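Long-range contacts in NADP-dependent alcohol dehydrogenase 6 (Saccharomyces cerevisiae, PDB 1PIW), which catalyses the NADPH-dependent reduction of a broad range of aromatic and aliphatic aldehydes to primary alcohols, as a zinc-containing homodimer: residues K29-H34 with V74-P79; I36-E41 with N137-H142; V208-S213 with D225-T230. All blocks are in the same frame, centred on the assembly; numbering follows the deposited sequence.

Contacts 1 and 2 are neighbours in the GroES-like domain, their centres about 9 Å apart, and both involve its mixed sheet. Arg140 ties them together: it pairs with Asp37 inside contact 2 and donates from NH1 to the backbone O of Lys29 in contact 1. In addition, the O of Asp37 accepts from the N of Val75. Contact 2 lies nearer the chemistry, the side chain of Val139 being about 8 Å from that of His68, a ligand of the catalytic zinc. Contact 3 belongs to the cofactor domain, where it touches NADP itself; its centre is about 39 Å from that of contact 2 and 46 Å from that of contact 1.

Contact 1: K29-H34 with V74-P79; sequences KPFYDH and VVKLGP
Phe31 sets its ring obliquely to the end of the strand that runs into Gly78 and Pro79. Its CG is anti to the backbone N (chi1 -161°), which carries the ring out from the loop, and the atoms CE1, CE2 and CZ do the touching: CE2 reaches the CA of Gly78 at 3.5 Å, while CE1 meets the CD of Lys76 at 3.8 Å. Lys76 runs extended as far as CD and then bends, so it is the aliphatic middle of the chain that crosses the ring obliquely. A long side chain suits this surface position, since its methylenes can pack on an aromatic ring while the ammonium lies beyond them. Gly78 suits its place because a beta carbon there would be directed at the backbone of Asp33.

Further along, the O of Asp33 sits over the bond between Gly78 and Pro79, 3.3 Å from Gly78 C. Pro79 has no N-H to offer, so this approach is packing; its CD lies 3.6 Å from the same Asp33 O. The side chains of these two residues cross at about a right angle.

The loop is braced from within. Lys29 NZ donates to the O of Pro30 at 3.0 Å and forms a salt bridge with Asp35, whose carboxylate also accepts from the N of Tyr32. That same Pro30 O stands 3.8 Å above the plane of the Tyr32 ring, over its centre.

The contact packs an irregular loop beside a sheet strand at the surface of the GroES-like domain. Within that strand Val75 and Lys76 both face Asp37, forming a classic beta bulge.

Contact 2: I36-E41 with N137-H142; sequences IDIKIE and NYVRVH
The chain of Arg140 leaves extended, CG anti to the backbone N (chi1 176°), and bends at chi3 (-61°), which places NE beside the Asp37 carboxylate. The guanidinium then grips Asp37 side-on. NE donates to OD1 at 2.7 Å and NH2 to OD2, both bonds nearly straight and both using syn lone pairs. With the two flat groups only 8° from coplanar, this bidentate salt bridge would hold the guanidinium against rotation. An alanine in place of Arg140 would probably leave the buried carboxylate of Asp37 without its mate and the carbonyl of Lys29, which NH1 otherwise serves, short of a donor.

Lys39 and Tyr138 form the next pair on the same face. The lysine chain, extended beyond CG, passes obliquely by the ring toward its hydroxyl end. On the other face branched aliphatic residues fill the interior: Ile38 and Val139 lie side by side, pointing the same way, with Ile38 CB 3.7 Å from Val139 CG1.

Between the two faces runs an antiparallel ladder, its strand axes 4.7 Å apart. Ile38 N donates to Val139 O at 2.9 Å, and Val139 N returns the bond to Ile38 O at 2.9 Å. Ile36 and Val141 make a second such hydrogen-bonded pair, and Ile40 N to Asn137 O, 3.1 Å, closes the series.

Strand 35-45 is thus held between strand 138-142 and strand 70-77. Val91 and Val93 of strand 90-93 cover the Ile38 and Val141 face, while Phe7 of strand 7-12 packs over the Asp37 and Arg140 face.

Contact 3: V208-S213 with D225-T230; sequences VISRSS and DHYIAT. With NAP (NADP nicotinamide-adenine-dinucleotide phosphate), chain E.
The Tyr227 ring is met obliquely by Val208 and at its edge, near its plane, by the carbonyl of Ser212. Val208 CG1 lies 3.8 Å from Tyr227 CE1, and Tyr227 OH donates to Ser212 O at 3.1 Å, pinning the chain just past the end of strand 205-210. Tyrosine suits this place: its ring packs in the buried layer between sheet and helix while its hydroxyl serves a backbone oxygen.

The second flat group is the guanidinium of Arg211. The adenine N3A of NADP stands 3.2 Å above one face, offset toward the rim, and the ribose O2B lies at the edge. NH1 is modelled too close to the 2'-phosphate for its bonding to be specified, but a positive group facing that phosphate is what a NADP site calls for. Ser210, its OG anti to the backbone N (chi1 -171°), donates to O3X of the same phosphate at 2.8 Å. This phosphate distinguishes NADP from NAD, and both residues are NADP-binding.

The backbones pair in parallel. Val208 bonds on both sides of Tyr227, N to His226 O at 3.0 Å and O from Ile228 N; Ser210 N donates to Ile228 O at 3.0 Å, and Thr230 N to Ser210 O at 2.8 Å. Ile209 and Ile228 lie side by side on the face away from Tyr227. The small Ala229 lets Ser212 O come to 3.4 Å from its CB.

Strand 226-229 is outermost in the six-stranded Rossmann sheet of this chain. Helix 216-222 links it to strand 205-210 as a beta-alpha-beta unit and covers Val208 and Tyr227 through Ala219, while strand 182-186 flanks strand 205-210 on its other side.

Contact 1: K29-H34 with V74-P79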
loop_
_atom_site.group_PDB
_atom_site.type_symbol
_atom_site.label_atom_id
_atom_site.label_comp_id
_atom_site.label_asym_id
_atom_site.label_seq_id
_atom_site.Cartn_x
_atom_site.Cartn_y
_atom_site.Cartn_z
ATOM N N LYS A 29 1.133 -37.293 11.908
ATOM C CA LYS A 29 0.574 -36.482 12.973
ATOM C C LYS A 29 -0.670 -37.213 13.481
ATOM O O LYS A 29 -1.225 -38.077 12.797
ATOM C CB LYS A 29 0.180 -35.096 12.455
ATOM C CG LYS A 29 -1.159 -35.033 11.735
ATOM C CD LYS A 29 -1.524 -33.601 11.413
ATOM C CE LYS A 29 -2.986 -33.443 11.056
ATOM N NZ LYS A 29 -3.845 -33.510 12.261
ATOM N N PRO A 30 -1.108 -36.905 14.703
ATOM C CA PRO A 30 -2.306 -37.619 15.129
ATOM C C PRO A 30 -3.433 -37.315 14.135
ATOM O O PRO A 30 -3.543 -36.198 13.628
ATOM C CB PRO A 30 -2.560 -37.059 16.529
ATOM C CG PRO A 30 -1.893 -35.714 16.504
ATOM C CD PRO A 30 -0.634 -35.987 15.748
ATOM N N PHE A 31 -4.255 -38.322 13.854
ATOM C CA PHE A 31 -5.364 -38.188 12.910
ATOM C C PHE A 31 -6.599 -37.570 13.565
ATOM O O PHE A 31 -7.103 -38.082 14.556
ATOM C CB PHE A 31 -5.709 -39.561 12.336
ATOM C CG PHE A 31 -6.485 -39.502 11.065
ATOM C CD1 PHE A 31 -6.100 -40.272 9.975
ATOM C CD2 PHE A 31 -7.596 -38.682 10.949
ATOM C CE1 PHE A 31 -6.808 -40.231 8.781
ATOM C CE2 PHE A 31 -8.315 -38.627 9.766
ATOM C CZ PHE A 31 -7.919 -39.406 8.674
ATOM N N TYR A 32 -7.087 -36.475 12.992
ATOM C CA TYR A 32 -8.243 -35.786 13.539
ATOM C C TYR A 32 -9.500 -35.874 12.703
ATOM O O TYR A 32 -9.458 -36.186 11.515
ATOM C CB TYR A 32 -7.872 -34.339 13.850
ATOM C CG TYR A 32 -6.910 -34.283 15.013
ATOM C CD1 TYR A 32 -5.849 -33.378 15.041
ATOM C CD2 TYR A 32 -7.024 -35.194 16.061
ATOM C CE1 TYR A 32 -4.913 -33.394 16.087
ATOM C CE2 TYR A 32 -6.111 -35.218 17.099
ATOM C CZ TYR A 32 -5.054 -34.324 17.114
ATOM O OH TYR A 32 -4.142 -34.391 18.148
ATOM N N ASP A 33 -10.622 -35.607 13.363
ATOM C CA ASP A 33 -11.962 -35.689 12.787
ATOM C C ASP A 33 -12.187 -35.223 11.351
ATOM O O ASP A 33 -13.034 -35.783 10.652
ATOM C CB ASP A 33 -12.928 -34.989 13.736
ATOM C CG ASP A 33 -12.944 -35.631 15.117
ATOM O OD1 ASP A 33 -13.254 -34.927 16.107
ATOM O OD2 ASP A 33 -12.653 -36.847 15.215
ATOM N N HIS A 34 -11.434 -34.216 10.911
ATOM C CA HIS A 34 -11.567 -33.689 9.552
ATOM C C HIS A 34 -10.331 -33.962 8.691
ATOM O O HIS A 34 -10.367 -33.770 7.476
ATOM C CB HIS A 34 -11.828 -32.181 9.591
ATOM C CG HIS A 34 -13.071 -31.802 10.335
ATOM N ND1 HIS A 34 -14.330 -31.908 9.784
ATOM C CD2 HIS A 34 -13.249 -31.343 11.598
ATOM C CE1 HIS A 34 -15.231 -31.531 10.675
ATOM N NE2 HIS A 34 -14.602 -31.184 11.784
ATOM N N VAL A 74 -6.744 -39.327 -2.635
ATOM C CA VAL A 74 -7.313 -39.443 -1.296
ATOM C C VAL A 74 -7.202 -40.920 -0.942
ATOM O O VAL A 74 -7.592 -41.779 -1.731
ATOM C CB VAL A 74 -8.794 -39.042 -1.263
ATOM C CG1 VAL A 74 -9.385 -39.380 0.094
ATOM C CG2 VAL A 74 -8.932 -37.557 -1.544
ATOM N N VAL A 75 -6.684 -41.224 0.237
ATOM C CA VAL A 75 -6.506 -42.610 0.605
ATOM C C VAL A 75 -7.323 -43.019 1.827
ATOM O O VAL A 75 -7.499 -44.203 2.097
ATOM C CB VAL A 75 -5.012 -42.873 0.853
ATOM C CG1 VAL A 75 -4.756 -43.115 2.333
ATOM C CG2 VAL A 75 -4.537 -44.031 0.009
ATOM N N LYS A 76 -7.824 -42.037 2.562
ATOM C CA LYS A 76 -8.603 -42.311 3.762
ATOM C C LYS A 76 -9.238 -41.004 4.235
ATOM O O LYS A 76 -8.597 -39.958 4.182
ATOM C CB LYS A 76 -7.684 -42.877 4.846
ATOM C CG LYS A 76 -8.372 -43.177 6.161
ATOM C CD LYS A 76 -7.374 -43.635 7.219
ATOM C CE LYS A 76 -6.777 -44.997 6.886
ATOM N NZ LYS A 76 -5.796 -45.469 7.915
ATOM N N LEU A 77 -10.487 -41.055 4.697
ATOM C CA LEU A 77 -11.177 -39.849 5.148
ATOM C C LEU A 77 -11.452 -39.805 6.648
ATOM O O LEU A 77 -11.733 -40.834 7.274
ATOM C CB LEU A 77 -12.498 -39.694 4.401
ATOM C CG LEU A 77 -12.419 -39.673 2.878
ATOM C CD1 LEU A 77 -13.827 -39.574 2.312
ATOM C CD2 LEU A 77 -11.577 -38.502 2.413
ATOM N N GLY A 78 -11.388 -38.598 7.209
ATOM C CA GLY A 78 -11.626 -38.409 8.629
ATOM C C GLY A 78 -13.072 -38.630 9.033
ATOM O O GLY A 78 -13.978 -38.414 8.230
ATOM N N PRO A 79 -13.315 -39.053 10.284
ATOM C CA PRO A 79 -14.632 -39.328 10.872
ATOM C C PRO A 79 -15.699 -38.301 10.526
ATOM O O PRO A 79 -16.709 -38.624 9.912
ATOM C CB PRO A 79 -14.336 -39.356 12.364
ATOM C CG PRO A 79 -12.990 -39.958 12.401
ATOM C CD PRO A 79 -12.262 -39.221 11.299
#

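Contact 2: I36-E41 with N137-H142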
loop_
_atom_site.group_PDB
_atom_site.type_symbol
_atom_site.label_atom_id
_atom_site.label_comp_id
_atom_site.label_asym_id
_atom_site.label_seq_id
_atom_site.Cartn_x
_atom_site.Cartn_y
_atom_site.Cartn_z
ATOM N N ILE A 36 -7.457 -35.668 6.412
ATOM C CA ILE A 36 -7.552 -36.566 5.268
ATOM C C ILE A 36 -6.155 -37.075 4.942
ATOM O O ILE A 36 -5.181 -36.342 5.064
ATOM C CB ILE A 36 -8.100 -35.826 4.034
ATOM C CG1 ILE A 36 -9.586 -35.560 4.225
ATOM C CG2 ILE A 36 -7.837 -36.625 2.768
ATOM C CD1 ILE A 36 -10.216 -34.864 3.060
ATOM N N ASP A 37 -6.049 -38.334 4.546
ATOM C CA ASP A 37 -4.754 -38.878 4.195
ATOM C C ASP A 37 -4.623 -38.960 2.690
ATOM O O ASP A 37 -5.483 -39.507 1.993
ATOM C CB ASP A 37 -4.540 -40.242 4.843
ATOM C CG ASP A 37 -3.897 -40.125 6.204
ATOM O OD1 ASP A 37 -3.974 -39.027 6.787
ATOM O OD2 ASP A 37 -3.319 -41.109 6.699
ATOM N N ILE A 38 -3.532 -38.392 2.198
ATOM C CA ILE A 38 -3.254 -38.365 0.779
ATOM C C ILE A 38 -1.965 -39.108 0.446
ATOM O O ILE A 38 -0.926 -38.906 1.080
ATOM C CB ILE A 38 -3.151 -36.901 0.294
ATOM C CG1 ILE A 38 -4.491 -36.203 0.523
ATOM C CG2 ILE A 38 -2.754 -36.852 -1.172
ATOM C CD1 ILE A 38 -4.383 -34.735 0.738
ATOM N N LYS A 39 -2.051 -40.008 -0.521
ATOM C CA LYS A 39 -0.865 -40.711 -0.950
ATOM C C LYS A 39 -0.406 -39.815 -2.099
ATOM O O LYS A 39 -1.134 -39.615 -3.077
ATOM C CB LYS A 39 -1.202 -42.112 -1.447
ATOM C CG LYS A 39 0.030 -42.973 -1.643
ATOM C CD LYS A 39 -0.323 -44.362 -2.104
ATOM C CE LYS A 39 0.931 -45.177 -2.335
ATOM N NZ LYS A 39 0.646 -46.513 -2.943
ATOM N N ILE A 40 0.790 -39.254 -1.964
ATOM C CA ILE A 40 1.312 -38.345 -2.964
ATOM C C ILE A 40 1.718 -39.011 -4.264
ATOM O O ILE A 40 2.048 -40.185 -4.304
ATOM C CB ILE A 40 2.507 -37.569 -2.407
ATOM C CG1 ILE A 40 2.183 -37.054 -1.003
ATOM C CG2 ILE A 40 2.817 -36.390 -3.305
ATOM C CD1 ILE A 40 3.342 -36.362 -0.306
ATOM N N GLU A 41 1.682 -38.235 -5.335
ATOM C CA GLU A 41 2.054 -38.723 -6.649
ATOM C C GLU A 41 2.915 -37.676 -7.360
ATOM O O GLU A 41 3.546 -37.962 -8.386
ATOM C CB GLU A 41 0.797 -39.026 -7.467
ATOM C CG GLU A 41 -0.061 -37.812 -7.764
ATOM C CD GLU A 41 -1.304 -38.154 -8.563
ATOM O OE1 GLU A 41 -2.228 -38.780 -7.999
ATOM O OE2 GLU A 41 -1.351 -37.800 -9.759
ATOM N N ASN A 137 5.681 -40.116 0.998
ATOM C CA ASN A 137 4.674 -40.984 0.406
ATOM C C ASN A 137 3.236 -40.643 0.806
ATOM O O ASN A 137 2.290 -40.964 0.077
ATOM C CB ASN A 137 4.980 -42.441 0.761
ATOM C CG ASN A 137 5.065 -42.679 2.265
ATOM O OD1 ASN A 137 5.248 -43.810 2.716
ATOM N ND2 ASN A 137 4.933 -41.613 3.046
ATOM N N TYR A 138 3.076 -39.997 1.959
ATOM C CA TYR A 138 1.756 -39.606 2.446
ATOM C C TYR A 138 1.787 -38.286 3.202
ATOM O O TYR A 138 2.788 -37.921 3.818
ATOM C CB TYR A 138 1.174 -40.659 3.397
ATOM C CG TYR A 138 0.953 -42.015 2.798
ATOM C CD1 TYR A 138 1.871 -43.033 2.992
ATOM C CD2 TYR A 138 -0.170 -42.280 2.020
ATOM C CE1 TYR A 138 1.687 -44.286 2.426
ATOM C CE2 TYR A 138 -0.368 -43.535 1.445
ATOM C CZ TYR A 138 0.570 -44.534 1.651
ATOM O OH TYR A 138 0.410 -45.772 1.065
ATOM N N VAL A 139 0.669 -37.576 3.161
ATOM C CA VAL A 139 0.547 -36.325 3.882
ATOM C C VAL A 139 -0.817 -36.382 4.553
ATOM O O VAL A 139 -1.777 -36.875 3.970
ATOM C CB VAL A 139 0.643 -35.104 2.941
ATOM C CG1 VAL A 139 -0.605 -34.991 2.093
ATOM C CG2 VAL A 139 0.855 -33.849 3.750
ATOM N N ARG A 140 -0.879 -35.910 5.791
ATOM C CA ARG A 140 -2.110 -35.907 6.569
ATOM C C ARG A 140 -2.547 -34.468 6.711
ATOM O O ARG A 140 -1.888 -33.683 7.395
ATOM C CB ARG A 140 -1.847 -36.518 7.940
ATOM C CG ARG A 140 -3.025 -36.497 8.884
ATOM C CD ARG A 140 -2.905 -37.630 9.889
ATOM N NE ARG A 140 -2.891 -38.913 9.204
ATOM C CZ ARG A 140 -2.457 -40.038 9.750
ATOM N NH1 ARG A 140 -1.996 -40.031 10.991
ATOM N NH2 ARG A 140 -2.495 -41.166 9.059
ATOM N N VAL A 141 -3.666 -34.130 6.072
ATOM C CA VAL A 141 -4.164 -32.761 6.070
ATOM C C VAL A 141 -5.661 -32.597 6.282
ATOM O O VAL A 141 -6.460 -33.326 5.700
ATOM C CB VAL A 141 -3.819 -32.087 4.734
ATOM C CG1 VAL A 141 -4.127 -30.609 4.792
ATOM C CG2 VAL A 141 -2.374 -32.330 4.401
ATOM N N HIS A 142 -6.027 -31.619 7.108
ATOM C CA HIS A 142 -7.427 -31.296 7.390
ATOM C C HIS A 142 -8.095 -31.036 6.029
ATOM O O HIS A 142 -7.573 -30.274 5.212
ATOM C CB HIS A 142 -7.457 -30.049 8.276
ATOM C CG HIS A 142 -8.825 -29.545 8.601
ATOM N ND1 HIS A 142 -9.773 -29.285 7.637
ATOM C CD2 HIS A 142 -9.376 -29.162 9.779
ATOM C CE1 HIS A 142 -10.846 -28.761 8.206
ATOM N NE2 HIS A 142 -10.631 -28.675 9.506
#

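Contact 3: V208-S213 with D225-T230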
loop_
_atom_site.group_PDB
_atom_site.type_symbol
_atom_site.label_atom_id
_atom_site.label_comp_id
_atom_site.label_asym_id
_atom_site.label_seq_id
_atom_site.Cartn_x
_atom_site.Cartn_y
_atom_site.Cartn_z
ATOM N N VAL A 208 7.732 -8.278 -17.689
ATOM C CA VAL A 208 8.585 -9.074 -16.812
ATOM C C VAL A 208 9.702 -8.134 -16.424
ATOM O O VAL A 208 10.242 -7.434 -17.269
ATOM C CB VAL A 208 9.151 -10.320 -17.510
ATOM C CG1 VAL A 208 10.281 -10.900 -16.699
ATOM C CG2 VAL A 208 8.065 -11.375 -17.627
ATOM N N ILE A 209 10.039 -8.095 -15.143
ATOM C CA ILE A 209 11.075 -7.189 -14.686
ATOM C C ILE A 209 12.195 -7.924 -13.978
ATOM O O ILE A 209 12.132 -8.190 -12.774
ATOM C CB ILE A 209 10.470 -6.122 -13.758
ATOM C CG1 ILE A 209 9.367 -5.373 -14.516
ATOM C CG2 ILE A 209 11.552 -5.156 -13.280
ATOM C CD1 ILE A 209 8.555 -4.429 -13.664
ATOM N N SER A 210 13.235 -8.242 -14.745
ATOM C CA SER A 210 14.385 -8.965 -14.216
ATOM C C SER A 210 15.593 -8.048 -14.155
ATOM O O SER A 210 15.530 -6.903 -14.589
ATOM C CB SER A 210 14.684 -10.165 -15.107
ATOM O OG SER A 210 15.657 -10.988 -14.512
ATOM N N ARG A 211 16.698 -8.538 -13.612
ATOM C CA ARG A 211 17.887 -7.707 -13.541
ATOM C C ARG A 211 18.881 -7.979 -14.672
ATOM O O ARG A 211 19.399 -7.047 -15.267
ATOM C CB ARG A 211 18.546 -7.827 -12.154
ATOM C CG ARG A 211 18.482 -9.194 -11.491
ATOM C CD ARG A 211 18.765 -9.066 -9.993
ATOM N NE ARG A 211 19.232 -10.323 -9.408
ATOM C CZ ARG A 211 18.570 -11.475 -9.475
ATOM N NH1 ARG A 211 17.406 -11.528 -10.096
ATOM N NH2 ARG A 211 19.083 -12.577 -8.945
ATOM N N SER A 212 19.141 -9.241 -14.982
ATOM C CA SER A 212 20.054 -9.546 -16.078
ATOM C C SER A 212 19.201 -9.658 -17.344
ATOM O O SER A 212 17.983 -9.519 -17.283
ATOM C CB SER A 212 20.795 -10.866 -15.831
ATOM O OG SER A 212 20.190 -11.951 -16.523
ATOM N N SER A 213 19.831 -9.918 -18.482
ATOM C CA SER A 213 19.104 -10.034 -19.740
ATOM C C SER A 213 18.892 -11.486 -20.145
ATOM O O SER A 213 18.240 -11.765 -21.154
ATOM C CB SER A 213 19.868 -9.313 -20.851
ATOM O OG SER A 213 19.066 -8.326 -21.466
ATOM N N ASP A 225 4.380 -9.072 -22.571
ATOM C CA ASP A 225 4.118 -7.996 -23.529
ATOM C C ASP A 225 5.347 -7.118 -23.647
ATOM O O ASP A 225 5.466 -6.287 -24.547
ATOM C CB ASP A 225 2.931 -7.156 -23.083
ATOM C CG ASP A 225 1.660 -7.959 -23.018
ATOM O OD1 ASP A 225 1.415 -8.600 -21.971
ATOM O OD2 ASP A 225 0.918 -7.966 -24.022
ATOM N N HIS A 226 6.254 -7.293 -22.701
ATOM C CA HIS A 226 7.496 -6.568 -22.718
ATOM C C HIS A 226 8.403 -7.024 -21.604
ATOM O O HIS A 226 7.936 -7.585 -20.613
ATOM C CB HIS A 226 7.284 -5.076 -22.623
ATOM C CG HIS A 226 8.483 -4.307 -23.064
ATOM N ND1 HIS A 226 9.048 -3.297 -22.312
ATOM C CD2 HIS A 226 9.263 -4.443 -24.162
ATOM C CE1 HIS A 226 10.127 -2.848 -22.926
ATOM N NE2 HIS A 226 10.279 -3.526 -24.051
ATOM N N TYR A 227 9.698 -6.768 -21.784
ATOM C CA TYR A 227 10.746 -7.182 -20.854
ATOM C C TYR A 227 11.653 -6.033 -20.458
ATOM O O TYR A 227 11.924 -5.159 -21.261
ATOM C CB TYR A 227 11.589 -8.267 -21.521
ATOM C CG TYR A 227 12.599 -8.955 -20.630
ATOM C CD1 TYR A 227 12.251 -10.091 -19.891
ATOM C CD2 TYR A 227 13.918 -8.500 -20.562
ATOM C CE1 TYR A 227 13.194 -10.757 -19.114
ATOM C CE2 TYR A 227 14.871 -9.161 -19.786
ATOM C CZ TYR A 227 14.504 -10.287 -19.067
ATOM O OH TYR A 227 15.446 -10.941 -18.303
ATOM N N ILE A 228 12.143 -6.057 -19.226
ATOM C CA ILE A 228 13.027 -5.018 -18.714
ATOM C C ILE A 228 14.167 -5.670 -17.949
ATOM O O ILE A 228 13.957 -6.654 -17.235
ATOM C CB ILE A 228 12.293 -4.091 -17.729
ATOM C CG1 ILE A 228 11.129 -3.390 -18.423
ATOM C CG2 ILE A 228 13.263 -3.091 -17.138
ATOM C CD1 ILE A 228 10.238 -2.622 -17.467
ATOM N N ALA A 229 15.370 -5.121 -18.083
ATOM C CA ALA A 229 16.529 -5.662 -17.379
ATOM C C ALA A 229 17.214 -4.578 -16.562
ATOM O O ALA A 229 18.055 -3.833 -17.064
ATOM C CB ALA A 229 17.509 -6.276 -18.357
ATOM N N THR A 230 16.823 -4.510 -15.293
ATOM C CA THR A 230 17.340 -3.553 -14.323
ATOM C C THR A 230 18.785 -3.134 -14.521
ATOM O O THR A 230 19.071 -1.944 -14.667
ATOM C CB THR A 230 17.193 -4.115 -12.903
ATOM O OG1 THR A 230 15.801 -4.183 -12.579
ATOM C CG2 THR A 230 17.917 -3.237 -11.884
HETATM P PA NAP E . 12.807 -19.314 -7.254
HETATM O O1A NAP E . 13.455 -19.480 -6.002
HETATM O O2A NAP E . 12.644 -20.375 -8.345
HETATM O O5B NAP E . 13.448 -18.036 -7.967
HETATM C C5B NAP E . 13.472 -16.773 -7.250
HETATM C C4B NAP E . 13.737 -15.788 -8.403
HETATM O O4B NAP E . 13.775 -14.398 -7.833
HETATM C C3B NAP E . 15.115 -15.907 -9.113
HETATM O O3B NAP E . 14.955 -16.773 -10.248
HETATM C C2B NAP E . 15.449 -14.468 -9.455
HETATM O O2B NAP E . 14.823 -13.984 -10.638
HETATM C C1B NAP E . 14.947 -13.676 -8.216
HETATM N N9A NAP E . 16.042 -13.555 -7.212
HETATM C C8A NAP E . 16.800 -14.484 -6.519
HETATM N N7A NAP E . 17.706 -13.957 -5.702
HETATM C C5A NAP E . 17.534 -12.590 -5.868
HETATM C C6A NAP E . 18.215 -11.506 -5.263
HETATM N N6A NAP E . 19.211 -11.576 -4.367
HETATM N N1A NAP E . 17.823 -10.212 -5.625
HETATM C C2A NAP E . 16.792 -10.011 -6.554
HETATM N N3A NAP E . 16.101 -11.054 -7.170
HETATM C C4A NAP E . 16.507 -12.333 -6.795
HETATM O O3 NAP E . 11.341 -18.788 -7.052
HETATM P PN NAP E . 10.263 -18.974 -5.938
HETATM O O1N NAP E . 10.233 -20.359 -5.456
HETATM O O2N NAP E . 9.027 -18.447 -6.532
HETATM O O5D NAP E . 10.801 -18.050 -4.796
HETATM C C5D NAP E . 10.298 -18.285 -3.478
HETATM C C4D NAP E . 10.196 -16.976 -2.781
HETATM O O4D NAP E . 8.785 -16.701 -2.611
HETATM C C3D NAP E . 10.805 -17.031 -1.358
HETATM O O3D NAP E . 11.508 -15.821 -1.016
HETATM C C2D NAP E . 9.602 -17.306 -0.486
HETATM O O2D NAP E . 9.765 -16.856 0.834
HETATM C C1D NAP E . 8.496 -16.593 -1.177
HETATM P P2B NAP E . 15.543 -13.014 -11.692
HETATM O O1X NAP E . 15.379 -11.612 -11.136
HETATM O O2X NAP E . 16.940 -13.507 -11.647
HETATM O O3X NAP E . 14.794 -13.198 -12.972
#